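PDB 4NNZ: probable zinc protease from Pseudomonas aeruginosa, which probably acts as a zinc-dependent metallopeptidase of the M16 family, working as one subunit of the heterodimeric protease PA0371-PA0372. Local coordinates for residues A[234-239]-A[414-419]; A[246-251]-A[310-315]; A[187-192]-A[217-222]; A[33-38]-A[183-188]. All coordinates share one frame; numbering follows the deposited sequence.

Interaction 1 of 4, residues A[234-239]-A[414-419]; sequences RRLKLY and RLTLAQ
The guanidinium of R234 carries the hydroxyl of T416 over one face, with OG1 set toward the rim and 3.1 Å from R234 NH2. The angle there is too poor for a hydrogen bond, and the N-H groups are used in other directions, NH1 on G232 O and NH2 on N252 OD1. On the other side of the sheet, a methyl of L417 lies over one face of the R235 guanidinium, CD2 standing 3.8 Å from NH2, and the two side chains run side by side. Arginine suits this place because its flat guanidinium can lie over the leucine methyl while NH1 reaches a salt bridge with E329. K237 and Q419 continue that row, also side by side. Among the residues beside R234, L236 CB meets A418 CB at 3.7 Å, the small alanine fitting a place where the CA atoms of L236 and A418 are 4.3 Å apart, and helix 140-152 covers this face. Five backbone bonds join the strands: R234 N to L415 O (3.1 Å), L417 N to R234 O (2.9 Å), L236 N to L417 O, Q419 N to L236 O and L238 N to Q419 O. The strands run in the same direction, their axes 18° apart. This is a parallel pair at the border of a mixed five-stranded sheet, its edge strand 233-240 extended by an antiparallel ladder with a strand of the second subunit.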
loop_
_atom_site.group_PDB
_atom_site.type_symbol
_atom_site.label_atom_id
_atom_site.label_comp_id
_atom_site.label_asym_id
_atom_site.label_seq_id
_atom_site.Cartn_x
_atom_site.Cartn_y
_atom_site.Cartn_z
ATOM N N ARG A 234 -10.013 -10.823 -7.023
ATOM C CA ARG A 234 -9.683 -11.039 -5.632
ATOM C C ARG A 234 -10.930 -11.377 -4.877
ATOM O O ARG A 234 -11.842 -10.653 -4.919
ATOM C CB ARG A 234 -9.099 -9.781 -5.002
ATOM C CG ARG A 234 -7.879 -9.200 -5.657
ATOM C CD ARG A 234 -8.243 -8.437 -6.887
ATOM N NE ARG A 234 -8.233 -7.031 -6.631
ATOM C CZ ARG A 234 -8.732 -6.136 -7.439
ATOM N NH1 ARG A 234 -9.279 -6.485 -8.566
ATOM N NH2 ARG A 234 -8.647 -4.894 -7.122
ATOM N N ARG A 235 -10.939 -12.483 -4.171
ATOM C CA ARG A 235 -12.052 -12.853 -3.347
ATOM C C ARG A 235 -11.637 -12.913 -1.888
ATOM O O ARG A 235 -10.656 -13.491 -1.583
ATOM C CB ARG A 235 -12.599 -14.181 -3.823
ATOM C CG ARG A 235 -12.766 -14.210 -5.311
ATOM C CD ARG A 235 -13.345 -15.490 -5.828
ATOM N NE ARG A 235 -14.569 -15.798 -5.159
ATOM C CZ ARG A 235 -15.769 -15.521 -5.616
ATOM N NH1 ARG A 235 -15.934 -14.932 -6.779
ATOM N NH2 ARG A 235 -16.793 -15.841 -4.876
ATOM N N LEU A 236 -12.399 -12.289 -0.994
ATOM C CA LEU A 236 -12.101 -12.263 0.440
ATOM C C LEU A 236 -13.147 -12.950 1.255
ATOM O O LEU A 236 -14.280 -12.886 0.944
ATOM C CB LEU A 236 -12.016 -10.860 0.967
ATOM C CG LEU A 236 -10.678 -10.215 0.953
ATOM C CD1 LEU A 236 -10.379 -9.915 -0.481
ATOM C CD2 LEU A 236 -10.753 -8.947 1.746
ATOM N N LYS A 237 -12.732 -13.637 2.293
ATOM C CA LYS A 237 -13.642 -14.200 3.242
ATOM C C LYS A 237 -13.275 -13.735 4.613
ATOM O O LYS A 237 -12.197 -13.963 5.043
ATOM C CB LYS A 237 -13.557 -15.700 3.203
ATOM C CG LYS A 237 -14.850 -16.355 3.593
ATOM C CD LYS A 237 -14.742 -17.847 3.595
ATOM C CE LYS A 237 -15.093 -18.379 2.240
ATOM N NZ LYS A 237 -15.835 -19.663 2.292
ATOM N N LEU A 238 -14.180 -13.060 5.288
ATOM C CA LEU A 238 -13.929 -12.558 6.609
ATOM C C LEU A 238 -14.983 -12.968 7.585
ATOM O O LEU A 238 -16.132 -12.823 7.328
ATOM C CB LEU A 238 -13.900 -11.062 6.592
ATOM C CG LEU A 238 -12.820 -10.411 5.792
ATOM C CD1 LEU A 238 -13.318 -9.089 5.265
ATOM C CD2 LEU A 238 -11.639 -10.229 6.709
ATOM N N TYR A 239 -14.553 -13.432 8.733
ATOM C CA TYR A 239 -15.455 -13.786 9.780
ATOM C C TYR A 239 -15.429 -12.724 10.843
ATOM O O TYR A 239 -14.409 -12.388 11.372
ATOM C CB TYR A 239 -15.042 -15.106 10.364
ATOM C CG TYR A 239 -15.221 -16.242 9.421
ATOM C CD1 TYR A 239 -16.426 -16.864 9.304
ATOM C CD2 TYR A 239 -14.189 -16.682 8.653
ATOM C CE1 TYR A 239 -16.599 -17.897 8.454
ATOM C CE2 TYR A 239 -14.355 -17.715 7.797
ATOM C CZ TYR A 239 -15.567 -18.319 7.706
ATOM O OH TYR A 239 -15.742 -19.342 6.848
ATOM N N ARG A 414 -11.617 -6.988 -12.806
ATOM C CA ARG A 414 -11.631 -5.744 -12.100
ATOM C C ARG A 414 -12.288 -5.854 -10.756
ATOM O O ARG A 414 -12.480 -4.895 -10.107
ATOM C CB ARG A 414 -12.339 -4.703 -12.930
ATOM C CG ARG A 414 -11.620 -4.350 -14.188
ATOM C CD ARG A 414 -12.528 -3.698 -15.182
ATOM N NE ARG A 414 -11.767 -2.999 -16.180
ATOM C CZ ARG A 414 -11.329 -3.532 -17.301
ATOM N NH1 ARG A 414 -11.591 -4.765 -17.582
ATOM N NH2 ARG A 414 -10.645 -2.818 -18.144
ATOM N N LEU A 415 -12.616 -7.058 -10.367
ATOM C CA LEU A 415 -13.432 -7.309 -9.228
ATOM C C LEU A 415 -12.698 -7.685 -7.961
ATOM O O LEU A 415 -11.843 -8.514 -7.982
ATOM C CB LEU A 415 -14.401 -8.418 -9.569
ATOM C CG LEU A 415 -15.178 -9.031 -8.431
ATOM C CD1 LEU A 415 -16.259 -8.083 -7.997
ATOM C CD2 LEU A 415 -15.778 -10.327 -8.863
ATOM N N THR A 416 -13.062 -7.041 -6.864
ATOM C CA THR A 416 -12.778 -7.480 -5.524
ATOM C C THR A 416 -14.102 -7.809 -4.890
ATOM O O THR A 416 -14.964 -7.002 -4.816
ATOM C CB THR A 416 -12.148 -6.383 -4.682
ATOM O OG1 THR A 416 -11.146 -5.723 -5.415
ATOM C CG2 THR A 416 -11.529 -6.935 -3.495
ATOM N N LEU A 417 -14.247 -9.031 -4.451
ATOM C CA LEU A 417 -15.451 -9.482 -3.822
ATOM C C LEU A 417 -15.150 -9.998 -2.437
ATOM O O LEU A 417 -14.249 -10.746 -2.263
ATOM C CB LEU A 417 -16.085 -10.579 -4.651
ATOM C CG LEU A 417 -17.237 -11.325 -4.031
ATOM C CD1 LEU A 417 -18.156 -11.849 -5.080
ATOM C CD2 LEU A 417 -16.756 -12.434 -3.151
ATOM N N ALA A 418 -15.916 -9.582 -1.450
ATOM C CA ALA A 418 -15.716 -10.062 -0.105
ATOM C C ALA A 418 -16.948 -10.622 0.565
ATOM O O ALA A 418 -17.954 -10.017 0.528
ATOM C CB ALA A 418 -15.136 -8.973 0.740
ATOM N N GLN A 419 -16.833 -11.764 1.216
ATOM C CA GLN A 419 -17.917 -12.326 1.980
ATOM C C GLN A 419 -17.684 -12.014 3.423
ATOM O O GLN A 419 -16.655 -12.308 3.950
ATOM C CB GLN A 419 -17.998 -13.833 1.781
ATOM C CG GLN A 419 -17.982 -14.242 0.328
ATOM C CD GLN A 419 -18.457 -15.644 0.038
ATOM O OE1 GLN A 419 -18.249 -16.563 0.784
ATOM N NE2 GLN A 419 -19.069 -15.803 -1.091
#

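Interaction 2 of 4, residues A[246-251]-A[310-315]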
loop_
_atom_site.group_PDB
_atom_site.type_symbol
_atom_site.label_atom_id
_atom_site.label_comp_id
_atom_site.label_asym_id
_atom_site.label_seq_id
_atom_site.Cartn_x
_atom_site.Cartn_y
_atom_site.Cartn_z
ATOM N N ASN A 246 -23.131 -11.029 4.476
ATOM C CA ASN A 246 -23.301 -10.058 3.421
ATOM C C ASN A 246 -22.185 -9.999 2.412
ATOM O O ASN A 246 -21.110 -10.452 2.651
ATOM C CB ASN A 246 -23.616 -8.692 3.994
ATOM C CG ASN A 246 -22.456 -8.081 4.712
ATOM O OD1 ASN A 246 -22.050 -8.552 5.739
ATOM N ND2 ASN A 246 -21.916 -7.020 4.154
ATOM N N LEU A 247 -22.486 -9.437 1.265
ATOM C CA LEU A 247 -21.626 -9.485 0.129
ATOM C C LEU A 247 -21.219 -8.115 -0.279
ATOM O O LEU A 247 -22.020 -7.242 -0.337
ATOM C CB LEU A 247 -22.345 -10.145 -1.027
ATOM C CG LEU A 247 -21.472 -10.573 -2.187
ATOM C CD1 LEU A 247 -20.536 -11.664 -1.769
ATOM C CD2 LEU A 247 -22.328 -11.047 -3.311
ATOM N N ILE A 248 -19.948 -7.937 -0.559
ATOM C CA ILE A 248 -19.463 -6.700 -1.081
ATOM C C ILE A 248 -18.770 -6.977 -2.384
ATOM O O ILE A 248 -17.922 -7.781 -2.436
ATOM C CB ILE A 248 -18.457 -6.088 -0.115
ATOM C CG1 ILE A 248 -18.953 -6.214 1.307
ATOM C CG2 ILE A 248 -18.156 -4.653 -0.478
ATOM C CD1 ILE A 248 -18.227 -5.347 2.291
ATOM N N MET A 249 -19.154 -6.299 -3.441
ATOM C CA MET A 249 -18.446 -6.379 -4.702
ATOM C C MET A 249 -17.970 -5.025 -5.163
ATOM O O MET A 249 -18.717 -4.100 -5.199
ATOM C CB MET A 249 -19.336 -6.968 -5.762
ATOM C CG MET A 249 -19.668 -8.414 -5.528
ATOM S SD MET A 249 -20.937 -9.008 -6.612
ATOM C CE MET A 249 -20.093 -9.101 -8.159
ATOM N N GLY A 250 -16.714 -4.912 -5.520
ATOM C CA GLY A 250 -16.179 -3.664 -6.007
ATOM C C GLY A 250 -15.496 -3.783 -7.338
ATOM O O GLY A 250 -14.797 -4.696 -7.545
ATOM N N PHE A 251 -15.708 -2.845 -8.230
ATOM C CA PHE A 251 -15.026 -2.849 -9.504
ATOM C C PHE A 251 -14.097 -1.670 -9.690
ATOM O O PHE A 251 -14.492 -0.572 -9.517
ATOM C CB PHE A 251 -16.041 -2.878 -10.613
ATOM C CG PHE A 251 -16.727 -4.185 -10.757
ATOM C CD1 PHE A 251 -16.144 -5.191 -11.423
ATOM C CD2 PHE A 251 -17.954 -4.393 -10.211
ATOM C CE1 PHE A 251 -16.763 -6.385 -11.567
ATOM C CE2 PHE A 251 -18.576 -5.592 -10.335
ATOM C CZ PHE A 251 -17.972 -6.592 -11.020
ATOM N N LEU A 310 -13.897 3.208 -7.295
ATOM C CA LEU A 310 -14.468 1.912 -7.108
ATOM C C LEU A 310 -15.960 1.973 -7.296
ATOM O O LEU A 310 -16.588 2.850 -6.791
ATOM C CB LEU A 310 -14.195 1.501 -5.689
ATOM C CG LEU A 310 -13.243 0.405 -5.287
ATOM C CD1 LEU A 310 -13.687 -0.138 -3.963
ATOM C CD2 LEU A 310 -13.194 -0.718 -6.289
ATOM N N PHE A 311 -16.518 1.020 -8.013
ATOM C CA PHE A 311 -17.942 0.915 -8.167
ATOM C C PHE A 311 -18.394 -0.200 -7.288
ATOM O O PHE A 311 -18.017 -1.297 -7.469
ATOM C CB PHE A 311 -18.310 0.591 -9.602
ATOM C CG PHE A 311 -19.778 0.646 -9.877
ATOM C CD1 PHE A 311 -20.590 -0.400 -9.559
ATOM C CD2 PHE A 311 -20.333 1.743 -10.451
ATOM C CE1 PHE A 311 -21.925 -0.348 -9.804
ATOM C CE2 PHE A 311 -21.669 1.796 -10.705
ATOM C CZ PHE A 311 -22.463 0.753 -10.380
ATOM N N VAL A 312 -19.224 0.104 -6.319
ATOM C CA VAL A 312 -19.489 -0.820 -5.256
ATOM C C VAL A 312 -20.894 -1.350 -5.143
ATOM O O VAL A 312 -21.836 -0.664 -5.304
ATOM C CB VAL A 312 -19.036 -0.252 -3.915
ATOM C CG1 VAL A 312 -19.240 -1.253 -2.821
ATOM C CG2 VAL A 312 -17.581 0.078 -3.984
ATOM N N LEU A 313 -21.000 -2.621 -4.859
ATOM C CA LEU A 313 -22.268 -3.262 -4.678
ATOM C C LEU A 313 -22.356 -3.892 -3.308
ATOM O O LEU A 313 -21.426 -4.464 -2.824
ATOM C CB LEU A 313 -22.462 -4.315 -5.738
ATOM C CG LEU A 313 -23.015 -3.779 -7.033
ATOM C CD1 LEU A 313 -21.928 -3.610 -8.054
ATOM C CD2 LEU A 313 -24.097 -4.682 -7.549
ATOM N N SER A 314 -23.495 -3.737 -2.675
ATOM C CA SER A 314 -23.735 -4.329 -1.393
ATOM C C SER A 314 -25.066 -5.056 -1.323
ATOM O O SER A 314 -26.077 -4.490 -1.620
ATOM C CB SER A 314 -23.725 -3.231 -0.383
ATOM O OG SER A 314 -22.945 -3.585 0.686
ATOM N N ALA A 315 -25.065 -6.304 -0.931
ATOM C CA ALA A 315 -26.309 -6.993 -0.762
ATOM C C ALA A 315 -26.233 -7.884 0.418
ATOM O O ALA A 315 -25.208 -8.377 0.728
ATOM C CB ALA A 315 -26.633 -7.794 -1.994
#
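F251 and F311 form a hydrogen-bonded pair of the ladder, yet their rings part company because their first torsions differ. F251 holds CG anti to the carbonyl carbon (chi1 -72°), whereas F311 holds it anti to the backbone N (chi1 -172°). The two CB atoms remain 4.3 Å apart, and F311 O sits at the edge of the F251 ring, near its plane, 4.1 Å from CD2. Both rings go on to meet F410. Further along the same face, M249 and L313 touch through their CB atoms at 4.1 Å; M249 has CG anti to the carbonyl carbon (chi1 -68°), and from there the chain leads away from L313, the bend at chi3 setting only the terminal CE. A flexible thioether suits such a spot, filling the layer next to L417 of the adjacent strand. On the reverse face, I248 CG2 approaches V312 CG1 at 4.3 Å. G250, facing V312, has no side chain, and here the CA atoms come within 4.4 Å; L310 turns its CD2 inward to lie 3.5 Å from F251 O. Six backbone bonds, two for each of the pairs L247-A315, M249-L313 and F251-F311, hold the register, L313 N to M249 O being 2.7 Å long. The face of L247, L313 and A315 packs on helix 325-341, that of I248 and L310 on helix 140-152: an antiparallel pair in a sheet sandwiched by helices, as in the alpha/beta domains of M16 peptidases.

Interaction 3 of 4, residues A[187-192]-A[217-222]; sequences PNNATL and RQLPPA
N188 turns its carboxamide onto the backbone of R217 and uses both ends of it. OD1 accepts from R217 N at 3.3 Å, while ND2 gives a hydrogen to R217 O at 3.0 Å, so a closed ring of two bonds forms round one residue. The donor to OD1 is tilted 29° from the amide's carbonyl plane, but R217 O lies almost in that plane. CG of N188 takes the crowded position between N and the carbonyl carbon (chi1 47°), and asparagine suits the place by offering an acceptor and a donor side by side on a short stem. L219 then meets N188 tip to tip, CD1 3.7 Å from ND2. The same leucine crosses N189 obliquely, its CD2 3.7 Å from OD1, while N189 ND2 is held by W184 O. P187 stands about at a right angle to R217, presenting CD at the edge of the guanidinium and in its plane; the arginine chain bends at chi3, and NE bonds to E182 O. The loop that follows helix 200-211 is thus fastened to the turn between helix 174-184 and strand 190-196, with helix 100-112 touching P187 and strand 28-35 lying alongside.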
loop_
_atom_site.group_PDB
_atom_site.type_symbol
_atom_site.label_atom_id
_atom_site.label_comp_id
_atom_site.label_asym_id
_atom_site.label_seq_id
_atom_site.Cartn_x
_atom_site.Cartn_y
_atom_site.Cartn_z
ATOM N N PRO A 187 -0.355 27.471 2.137
ATOM C CA PRO A 187 -1.305 28.289 1.405
ATOM C C PRO A 187 -1.459 27.830 0.002
ATOM O O PRO A 187 -2.523 27.874 -0.528
ATOM C CB PRO A 187 -0.659 29.649 1.429
ATOM C CG PRO A 187 0.321 29.606 2.545
ATOM C CD PRO A 187 0.309 28.262 3.160
ATOM N N ASN A 188 -0.392 27.340 -0.575
ATOM C CA ASN A 188 -0.438 26.879 -1.923
ATOM C C ASN A 188 -0.936 25.459 -1.994
ATOM O O ASN A 188 -1.029 24.893 -3.046
ATOM C CB ASN A 188 0.897 27.048 -2.609
ATOM C CG ASN A 188 2.052 26.555 -1.786
ATOM O OD1 ASN A 188 2.324 27.064 -0.729
ATOM N ND2 ASN A 188 2.750 25.583 -2.298
ATOM N N ASN A 189 -1.262 24.890 -0.851
ATOM C CA ASN A 189 -1.936 23.619 -0.806
ATOM C C ASN A 189 -3.366 23.716 -0.368
ATOM O O ASN A 189 -3.955 22.744 -0.044
ATOM C CB ASN A 189 -1.194 22.647 0.081
ATOM C CG ASN A 189 -1.435 21.228 -0.304
ATOM O OD1 ASN A 189 -1.628 20.927 -1.448
ATOM N ND2 ASN A 189 -1.447 20.361 0.651
ATOM N N ALA A 190 -3.914 24.902 -0.347
ATOM C CA ALA A 190 -5.187 25.114 0.278
ATOM C C ALA A 190 -6.173 25.935 -0.512
ATOM O O ALA A 190 -5.809 26.700 -1.349
ATOM C CB ALA A 190 -4.983 25.712 1.644
ATOM N N THR A 191 -7.443 25.733 -0.247
ATOM C CA THR A 191 -8.487 26.544 -0.844
ATOM C C THR A 191 -9.417 27.119 0.187
ATOM O O THR A 191 -9.884 26.419 1.003
ATOM C CB THR A 191 -9.340 25.770 -1.828
ATOM O OG1 THR A 191 -8.507 25.168 -2.786
ATOM C CG2 THR A 191 -10.173 26.681 -2.552
ATOM N N LEU A 192 -9.696 28.402 0.118
ATOM C CA LEU A 192 -10.606 29.026 1.021
ATOM C C LEU A 192 -11.868 29.236 0.266
ATOM O O LEU A 192 -11.837 29.749 -0.808
ATOM C CB LEU A 192 -10.073 30.365 1.434
ATOM C CG LEU A 192 -11.064 31.218 2.196
ATOM C CD1 LEU A 192 -11.438 30.570 3.497
ATOM C CD2 LEU A 192 -10.498 32.586 2.434
ATOM N N ARG A 217 5.236 27.700 0.585
ATOM C CA ARG A 217 6.178 26.688 0.996
ATOM C C ARG A 217 6.255 25.653 -0.088
ATOM O O ARG A 217 5.249 25.309 -0.622
ATOM C CB ARG A 217 5.698 25.985 2.256
ATOM C CG ARG A 217 5.465 26.844 3.473
ATOM C CD ARG A 217 5.571 26.047 4.762
ATOM N NE ARG A 217 4.297 25.516 5.230
ATOM C CZ ARG A 217 3.293 26.258 5.682
ATOM N NH1 ARG A 217 2.558 26.949 4.827
ATOM N NH2 ARG A 217 3.019 26.310 6.985
ATOM N N GLN A 218 7.441 25.142 -0.393
ATOM C CA GLN A 218 7.580 24.098 -1.372
ATOM C C GLN A 218 6.924 22.846 -0.877
ATOM O O GLN A 218 6.994 22.513 0.276
ATOM C CB GLN A 218 9.036 23.828 -1.672
ATOM C CG GLN A 218 9.250 22.733 -2.681
ATOM C CD GLN A 218 9.288 23.249 -4.082
ATOM O OE1 GLN A 218 8.652 22.712 -4.960
ATOM N NE2 GLN A 218 10.037 24.296 -4.295
ATOM N N LEU A 219 6.273 22.159 -1.774
ATOM C CA LEU A 219 5.465 21.071 -1.390
ATOM C C LEU A 219 6.173 19.837 -1.773
ATOM O O LEU A 219 7.003 19.844 -2.628
ATOM C CB LEU A 219 4.139 21.130 -2.113
ATOM C CG LEU A 219 2.910 21.456 -1.319
ATOM C CD1 LEU A 219 3.218 22.537 -0.335
ATOM C CD2 LEU A 219 1.832 21.913 -2.258
ATOM N N PRO A 220 5.790 18.735 -1.181
ATOM C CA PRO A 220 6.260 17.449 -1.635
ATOM C C PRO A 220 5.559 17.085 -2.900
ATOM O O PRO A 220 4.621 17.737 -3.274
ATOM C CB PRO A 220 5.849 16.533 -0.523
ATOM C CG PRO A 220 5.894 17.382 0.660
ATOM C CD PRO A 220 5.369 18.682 0.215
ATOM N N PRO A 221 6.059 16.117 -3.614
ATOM C CA PRO A 221 5.420 15.711 -4.847
ATOM C C PRO A 221 4.125 15.030 -4.543
ATOM O O PRO A 221 4.039 14.284 -3.611
ATOM C CB PRO A 221 6.400 14.732 -5.443
ATOM C CG PRO A 221 7.491 14.586 -4.463
ATOM C CD PRO A 221 7.092 15.183 -3.191
ATOM N N ALA A 222 3.108 15.324 -5.320
ATOM C CA ALA A 222 1.836 14.684 -5.134
ATOM C C ALA A 222 1.367 14.018 -6.398
ATOM O O ALA A 222 1.208 14.653 -7.392
ATOM C CB ALA A 222 0.826 15.711 -4.686
#

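Interaction 4 of 4, residues A[33-38]-A[183-188]; sequences LWYRIG and SWYAPN
Y35 and Y185 face each other with CA atoms 6.7 Å apart where both segments bend, R36 and Y185 each centring an inverse gamma turn. The rings of Y35 and Y185 stack face to face, centroids 4.0 Å apart and planes inclined at 28°; Y185 CD2 lies over the Y35 face toward its rim, 3.5 Å from CZ. I37, with CG1 anti to the backbone N (chi1 -177°), lowers CD1 onto W184 in a CH-pi contact, 3.4 Å from the centroid of the five-membered ring and 4° off its normal. Its other branch, CG2, touches Y185 CE1. A branched aliphatic residue can thus serve two rings at once. R36 reaches N188 O through NH1 at 3.3 Å, and weakly through NH2. Aromatic and aliphatic contact therefore dominates a buried junction, with polar links at its margin: the arginine donates to N188 O, and Y185 OH bonds to Y91 OH.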
loop_
_atom_site.group_PDB
_atom_site.type_symbol
_atom_site.label_atom_id
_atom_site.label_comp_id
_atom_site.label_asym_id
_atom_site.label_seq_id
_atom_site.Cartn_x
_atom_site.Cartn_y
_atom_site.Cartn_z
ATOM N N LEU A 33 -12.192 25.708 5.084
ATOM C CA LEU A 33 -10.860 25.705 4.480
ATOM C C LEU A 33 -10.412 24.334 4.008
ATOM O O LEU A 33 -10.394 23.453 4.792
ATOM C CB LEU A 33 -9.851 26.297 5.423
ATOM C CG LEU A 33 -8.434 26.509 4.933
ATOM C CD1 LEU A 33 -8.399 26.850 3.473
ATOM C CD2 LEU A 33 -7.781 27.613 5.698
ATOM N N TRP A 34 -10.040 24.147 2.742
ATOM C CA TRP A 34 -9.751 22.811 2.262
ATOM C C TRP A 34 -8.298 22.647 1.929
ATOM O O TRP A 34 -7.783 23.325 1.099
ATOM C CB TRP A 34 -10.547 22.542 1.004
ATOM C CG TRP A 34 -11.982 22.474 1.217
ATOM C CD1 TRP A 34 -12.780 23.478 1.550
ATOM C CD2 TRP A 34 -12.802 21.325 1.133
ATOM N NE1 TRP A 34 -14.034 23.056 1.682
ATOM C CE2 TRP A 34 -14.079 21.722 1.434
ATOM C CE3 TRP A 34 -12.571 19.994 0.840
ATOM C CZ2 TRP A 34 -15.121 20.857 1.443
ATOM C CZ3 TRP A 34 -13.589 19.147 0.856
ATOM C CH2 TRP A 34 -14.855 19.565 1.159
ATOM N N TYR A 35 -7.645 21.707 2.577
ATOM C CA TYR A 35 -6.253 21.444 2.353
ATOM C C TYR A 35 -6.139 20.186 1.550
ATOM O O TYR A 35 -6.828 19.257 1.801
ATOM C CB TYR A 35 -5.548 21.212 3.657
ATOM C CG TYR A 35 -5.306 22.412 4.513
ATOM C CD1 TYR A 35 -4.244 23.252 4.291
ATOM C CD2 TYR A 35 -6.115 22.675 5.581
ATOM C CE1 TYR A 35 -4.022 24.334 5.095
ATOM C CE2 TYR A 35 -5.896 23.748 6.389
ATOM C CZ TYR A 35 -4.847 24.573 6.141
ATOM O OH TYR A 35 -4.668 25.627 6.965
ATOM N N ARG A 36 -5.263 20.150 0.572
ATOM C CA ARG A 36 -5.101 18.965 -0.221
ATOM C C ARG A 36 -4.123 17.986 0.379
ATOM O O ARG A 36 -3.073 17.749 -0.140
ATOM C CB ARG A 36 -4.676 19.348 -1.608
ATOM C CG ARG A 36 -5.658 20.204 -2.326
ATOM C CD ARG A 36 -5.060 20.709 -3.602
ATOM N NE ARG A 36 -5.118 22.146 -3.664
ATOM C CZ ARG A 36 -4.076 22.918 -3.873
ATOM N NH1 ARG A 36 -2.885 22.398 -4.038
ATOM N NH2 ARG A 36 -4.226 24.207 -3.916
ATOM N N ILE A 37 -4.483 17.425 1.497
ATOM C CA ILE A 37 -3.696 16.399 2.059
ATOM C C ILE A 37 -4.667 15.369 2.593
ATOM O O ILE A 37 -5.757 15.689 2.944
ATOM C CB ILE A 37 -2.715 16.974 3.081
ATOM C CG1 ILE A 37 -1.821 15.887 3.626
ATOM C CG2 ILE A 37 -3.440 17.727 4.150
ATOM C CD1 ILE A 37 -1.096 15.136 2.566
ATOM N N GLY A 38 -4.281 14.120 2.584
ATOM C CA GLY A 38 -5.214 13.074 2.833
ATOM C C GLY A 38 -4.446 11.851 3.159
ATOM O O GLY A 38 -3.257 11.889 3.133
ATOM N N SER A 183 4.957 20.257 5.929
ATOM C CA SER A 183 4.957 19.890 4.551
ATOM C C SER A 183 3.735 20.264 3.788
ATOM O O SER A 183 3.828 20.656 2.675
ATOM C CB SER A 183 5.224 18.417 4.414
ATOM O OG SER A 183 6.134 18.027 5.386
ATOM N N TRP A 184 2.578 20.067 4.374
ATOM C CA TRP A 184 1.350 20.094 3.621
ATOM C C TRP A 184 0.360 21.168 3.939
ATOM O O TRP A 184 -0.476 21.466 3.135
ATOM C CB TRP A 184 0.650 18.768 3.753
ATOM C CG TRP A 184 1.385 17.635 3.259
ATOM C CD1 TRP A 184 1.915 16.665 3.986
ATOM C CD2 TRP A 184 1.630 17.300 1.907
ATOM N NE1 TRP A 184 2.500 15.750 3.197
ATOM C CE2 TRP A 184 2.330 16.126 1.904
ATOM C CE3 TRP A 184 1.332 17.893 0.698
ATOM C CZ2 TRP A 184 2.730 15.530 0.767
ATOM C CZ3 TRP A 184 1.736 17.301 -0.419
ATOM C CH2 TRP A 184 2.430 16.144 -0.389
ATOM N N TYR A 185 0.414 21.711 5.130
ATOM C CA TYR A 185 -0.520 22.737 5.491
ATOM C C TYR A 185 0.017 24.057 5.049
ATOM O O TYR A 185 0.545 24.803 5.818
ATOM C CB TYR A 185 -0.756 22.719 6.980
ATOM C CG TYR A 185 -1.893 21.856 7.389
ATOM C CD1 TYR A 185 -1.911 20.514 7.099
ATOM C CD2 TYR A 185 -2.946 22.374 8.067
ATOM C CE1 TYR A 185 -2.962 19.721 7.467
ATOM C CE2 TYR A 185 -3.992 21.585 8.440
ATOM C CZ TYR A 185 -3.990 20.267 8.133
ATOM O OH TYR A 185 -5.034 19.517 8.511
ATOM N N ALA A 186 -0.091 24.321 3.781
ATOM C CA ALA A 186 0.478 25.498 3.245
ATOM C C ALA A 186 -0.513 26.170 2.335
ATOM O O ALA A 186 -1.352 25.529 1.758
ATOM C CB ALA A 186 1.734 25.162 2.507
ATOM N N PRO A 187 -0.355 27.471 2.137
ATOM C CA PRO A 187 -1.305 28.289 1.405
ATOM C C PRO A 187 -1.459 27.830 0.002
ATOM O O PRO A 187 -2.523 27.874 -0.528
ATOM C CB PRO A 187 -0.659 29.649 1.429
ATOM C CG PRO A 187 0.321 29.606 2.545
ATOM C CD PRO A 187 0.309 28.262 3.160
ATOM N N ASN A 188 -0.392 27.340 -0.575
ATOM C CA ASN A 188 -0.438 26.879 -1.923
ATOM C C ASN A 188 -0.936 25.459 -1.994
ATOM O O ASN A 188 -1.029 24.893 -3.046
ATOM C CB ASN A 188 0.897 27.048 -2.609
ATOM C CG ASN A 188 2.052 26.555 -1.786
ATOM O OD1 ASN A 188 2.324 27.064 -0.729
ATOM N ND2 ASN A 188 2.750 25.583 -2.298
#

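Overall arrangement
From the N terminus, 33-38 waits some 145 residues before 183-188 closes interaction 4, joining the end of strand 28-35 to the end of helix 174-184. Interaction 3 begins where that contact finishes, sharing P187 and N188, and closes a short loop at 217-222; their centres lie 5 Å apart at the ends of the neighbouring strands 28-35 and 190-196 of the six-stranded sheet. The chain then crosses to the other sheet. There 234-239 opens interaction 1, which closes only at 414-419, and interaction 2 opens and closes within that span. These two meet in one five-stranded sheet, as strand 415-422 inserts between 233-240 and 246-253. The two pairs lie on opposite sides of the chain's centre, interactions 1 and 3 about 37 Å apart between centres.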